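Local coordinates for Nrps/pks (Streptomyces albus, PDB 4OPE), which catalyses, as a ketosynthase domain of the oxazolomycin "AT-less" type I polyketide synthase, a decarboxylative condensation that lengthens the polyketide chain, at the interface of chains A and B. Sequence-based numbering; all coordinates share one arbitrary frame. Chains: chain A/B, Nrps/pks.

Contacts 1 and 2 lie on one two-fold symmetric interface between identical ketosynthase chains, with the centres of their C-alpha atoms about 23 Å apart. Helix 152-163 serves in both: chain B supplies it to contact 1, and chain A to contact 2. Residue 157 recurs too, using its side-chain amide in contact 1 and mainly its backbone in contact 2. Because each contact has a twin with the chains exchanged, every such helix engages the partner in both ways. The pairing agrees with the homodimer typical of ketosynthases, polar beside the strand that leads to the nucleophilic cysteine and more apolar at an outlying loop.

Contact 1: the interface of chains A and B. Residues chain A 173-174, 272, 427; chain B 153, 157, 169-170.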
# COMPACT_ATOMS: atom_id res chain seq x y z
N ASP A 173 0.28 0.40 -3.63
CA ASP A 173 0.21 0.79 -5.03
C ASP A 173 -0.26 2.25 -5.09
O ASP A 173 -1.35 2.56 -4.65
CB ASP A 173 -0.76 -0.14 -5.75
CG ASP A 173 -0.83 0.10 -7.25
OD1 ASP A 173 -0.02 0.91 -7.77
OD2 ASP A 173 -1.72 -0.53 -7.91
N THR A 174 0.60 3.13 -5.59
CA THR A 174 0.18 4.42 -6.16
C THR A 174 0.72 4.57 -7.63
O THR A 174 0.91 5.68 -8.14
CB THR A 174 0.61 5.62 -5.25
OG1 THR A 174 2.05 5.79 -5.21
CG2 THR A 174 0.11 5.44 -3.81
N HIS A 272 -2.42 14.28 -4.40
CA HIS A 272 -3.15 13.81 -5.56
C HIS A 272 -3.64 14.96 -6.40
O HIS A 272 -3.93 16.03 -5.88
CB HIS A 272 -4.35 12.96 -5.15
CG HIS A 272 -4.92 12.16 -6.28
ND1 HIS A 272 -5.98 12.59 -7.04
CD2 HIS A 272 -4.56 10.96 -6.79
CE1 HIS A 272 -6.26 11.69 -7.96
NE2 HIS A 272 -5.41 10.69 -7.84
N SER A 427 -1.45 10.08 -8.23
CA SER A 427 -0.77 10.10 -6.93
C SER A 427 0.65 10.56 -7.13
O SER A 427 1.41 9.96 -7.88
CB SER A 427 -0.80 8.74 -6.26
OG SER A 427 -2.13 8.38 -5.86
N ALA B 153 -4.29 0.74 -7.03
CA ALA B 153 -4.14 2.18 -6.98
C ALA B 153 -5.35 2.84 -7.64
O ALA B 153 -5.81 3.88 -7.20
CB ALA B 153 -2.84 2.61 -7.68
N ASN B 157 -7.41 6.14 -6.70
CA ASN B 157 -7.18 7.26 -7.57
C ASN B 157 -8.49 7.68 -8.21
O ASN B 157 -8.77 8.87 -8.34
CB ASN B 157 -6.17 6.90 -8.66
CG ASN B 157 -4.75 6.85 -8.18
OD1 ASN B 157 -3.85 6.38 -8.92
ND2 ASN B 157 -4.50 7.30 -6.95
N SER B 169 -3.42 9.61 -1.93
CA SER B 169 -4.33 8.68 -2.55
C SER B 169 -3.60 7.36 -2.66
O SER B 169 -2.77 7.18 -3.53
CB SER B 169 -4.77 9.18 -3.94
OG SER B 169 -5.66 8.25 -4.57
N ILE B 170 -3.89 6.45 -1.76
CA ILE B 170 -3.06 5.31 -1.56
C ILE B 170 -3.83 4.05 -1.38
O ILE B 170 -4.75 4.00 -0.59
CB ILE B 170 -2.24 5.48 -0.29
CG1 ILE B 170 -1.44 6.78 -0.34
CG2 ILE B 170 -1.29 4.30 -0.12
CD1 ILE B 170 -0.54 6.98 0.86
O HOH W 1 -1.34 7.12 -9.25
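Strand 169-173 of the thiolase-type ketosynthase fold leads into the 3-10 helix 175-177, which carries the nucleophilic cysteine, and its A and B copies come together here; A:Ser427, in the C-terminal Gly-Gly-Ser-Asn-Ala-His segment, reaches across. The A:Ser427 hydroxyl OG donates to the backbone O of B:Ser169 at 2.7 Å. It meets a lone pair in the carbonyl plane, with a C=O...donor angle of 135°. The same OG accepts from the B:Asn157 amide nitrogen ND2 at 2.8 Å, somewhat tilted from the amide plane. Within chain B, ND2 also donates to B:Ser169 OG at 2.8 Å, this time almost in that plane. With CG anti to the carbonyl carbon (chi1 -75°), B:Asn157 turns its amide toward chain A, and its OD1 takes a water at 2.6 Å. That water also joins A:Thr174 O and A:Ser427 N, and bonds at both ends of the B:Asn157 amide would restrain the amide's rotation. A leucine at B:Asn157 would probably leave A:Ser427 OG and B:Ser169 OG without their shared donor and the water without its chain B partner. The A:His272 ring crosses this amide obliquely, and its CD2 packs on B:Ser169 CB at 3.4 Å. Separately, on the other side of A:Ser427 OG, the methyl CG2 of A:Thr174 lies 3.9 Å from B:Ile170 CA. Farther along, A:Asp173 OD2 accepts from B:Ala153 N at 3.0 Å, the donor standing 66° out of the carboxylate plane. B:Ala153 is in the first turn of helix 152-163, whose dipole may favour the carboxylate's negative charge.

Contact 2: the interface of chains A and B. Residues chain A 154, 157-158; chain B 279.
B:Phe279 projects its ring under the bent side chain of A:Arg158, and the two side chains cross at about a right angle. The whole arginine keeps to one side of the ring plane. A bend at chi3 (-105°) carries the guanidinium across the CD2/CE2 edge of that face: A:Arg158 NE stands above the ring near its rim, and A:Arg158 CZ, just beyond the rim, comes 3.4 Å from B:Phe279 CE2. Guanidinium and ring planes are 36° apart, so the overlap is inclined, with one ring edge beneath the flat cation rather than the whole face. The root of the same arginine borders the CE1/CZ end of the same face. There B:Phe279 CE1 is 3.6 Å from A:Arg158 CA, and B:Phe279 CZ is 4.1 Å from A:Arg158 CB. The phenylalanine is extended from its loop with CG anti to the backbone N (chi1 -178°), which brings the far edge of its ring to helix 152-163 while A:Arg158 drapes along the face. Two helix atoms meet that rim close to the ring plane rather than a face. The backbone C of A:Asn157 approaches B:Phe279 CE1 at 3.8 Å, and the hydroxyl OG of A:Ser154, one turn before A:Arg158, lies 4.0 Å from B:Phe279 CZ. Proximity of the positive guanidinium to the aromatic face may add some electrostatic attraction to the van der Waals contact. By lodging an aromatic side chain from a loop of one subunit against a helix of the other, the site is likely to steady the ketosynthase dimer and to fix that loop's position.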
# COMPACT_ATOMS: atom_id res chain seq x y z
N SER A 154 2.31 -10.17 0.13
CA SER A 154 3.32 -11.22 0.22
C SER A 154 4.77 -10.73 -0.01
O SER A 154 5.72 -11.16 0.66
CB SER A 154 2.99 -12.32 -0.75
OG SER A 154 3.38 -13.56 -0.19
N ASN A 157 5.51 -9.04 3.41
CA ASN A 157 5.39 -9.99 4.53
C ASN A 157 6.49 -11.05 4.51
O ASN A 157 7.08 -11.39 5.53
CB ASN A 157 4.05 -10.71 4.48
CG ASN A 157 2.88 -9.83 4.79
OD1 ASN A 157 1.77 -10.22 4.53
ND2 ASN A 157 3.11 -8.67 5.34
N ARG A 158 6.77 -11.56 3.33
CA ARG A 158 7.83 -12.51 3.19
C ARG A 158 9.20 -11.91 3.58
O ARG A 158 10.00 -12.53 4.30
CB ARG A 158 7.84 -13.06 1.79
CG ARG A 158 8.78 -14.25 1.61
CD ARG A 158 8.28 -15.19 0.53
NE ARG A 158 7.71 -16.38 1.12
CZ ARG A 158 6.70 -17.10 0.63
NH1 ARG A 158 6.07 -16.77 -0.47
NH2 ARG A 158 6.31 -18.17 1.28
N PHE B 279 6.05 -19.12 8.07
CA PHE B 279 5.54 -18.06 7.27
C PHE B 279 4.04 -18.12 7.32
O PHE B 279 3.47 -19.18 7.11
CB PHE B 279 6.03 -18.17 5.83
CG PHE B 279 5.55 -17.05 4.95
CD1 PHE B 279 5.73 -15.72 5.33
CD2 PHE B 279 4.89 -17.32 3.79
CE1 PHE B 279 5.27 -14.69 4.54
CE2 PHE B 279 4.42 -16.29 2.99
CZ PHE B 279 4.61 -14.98 3.36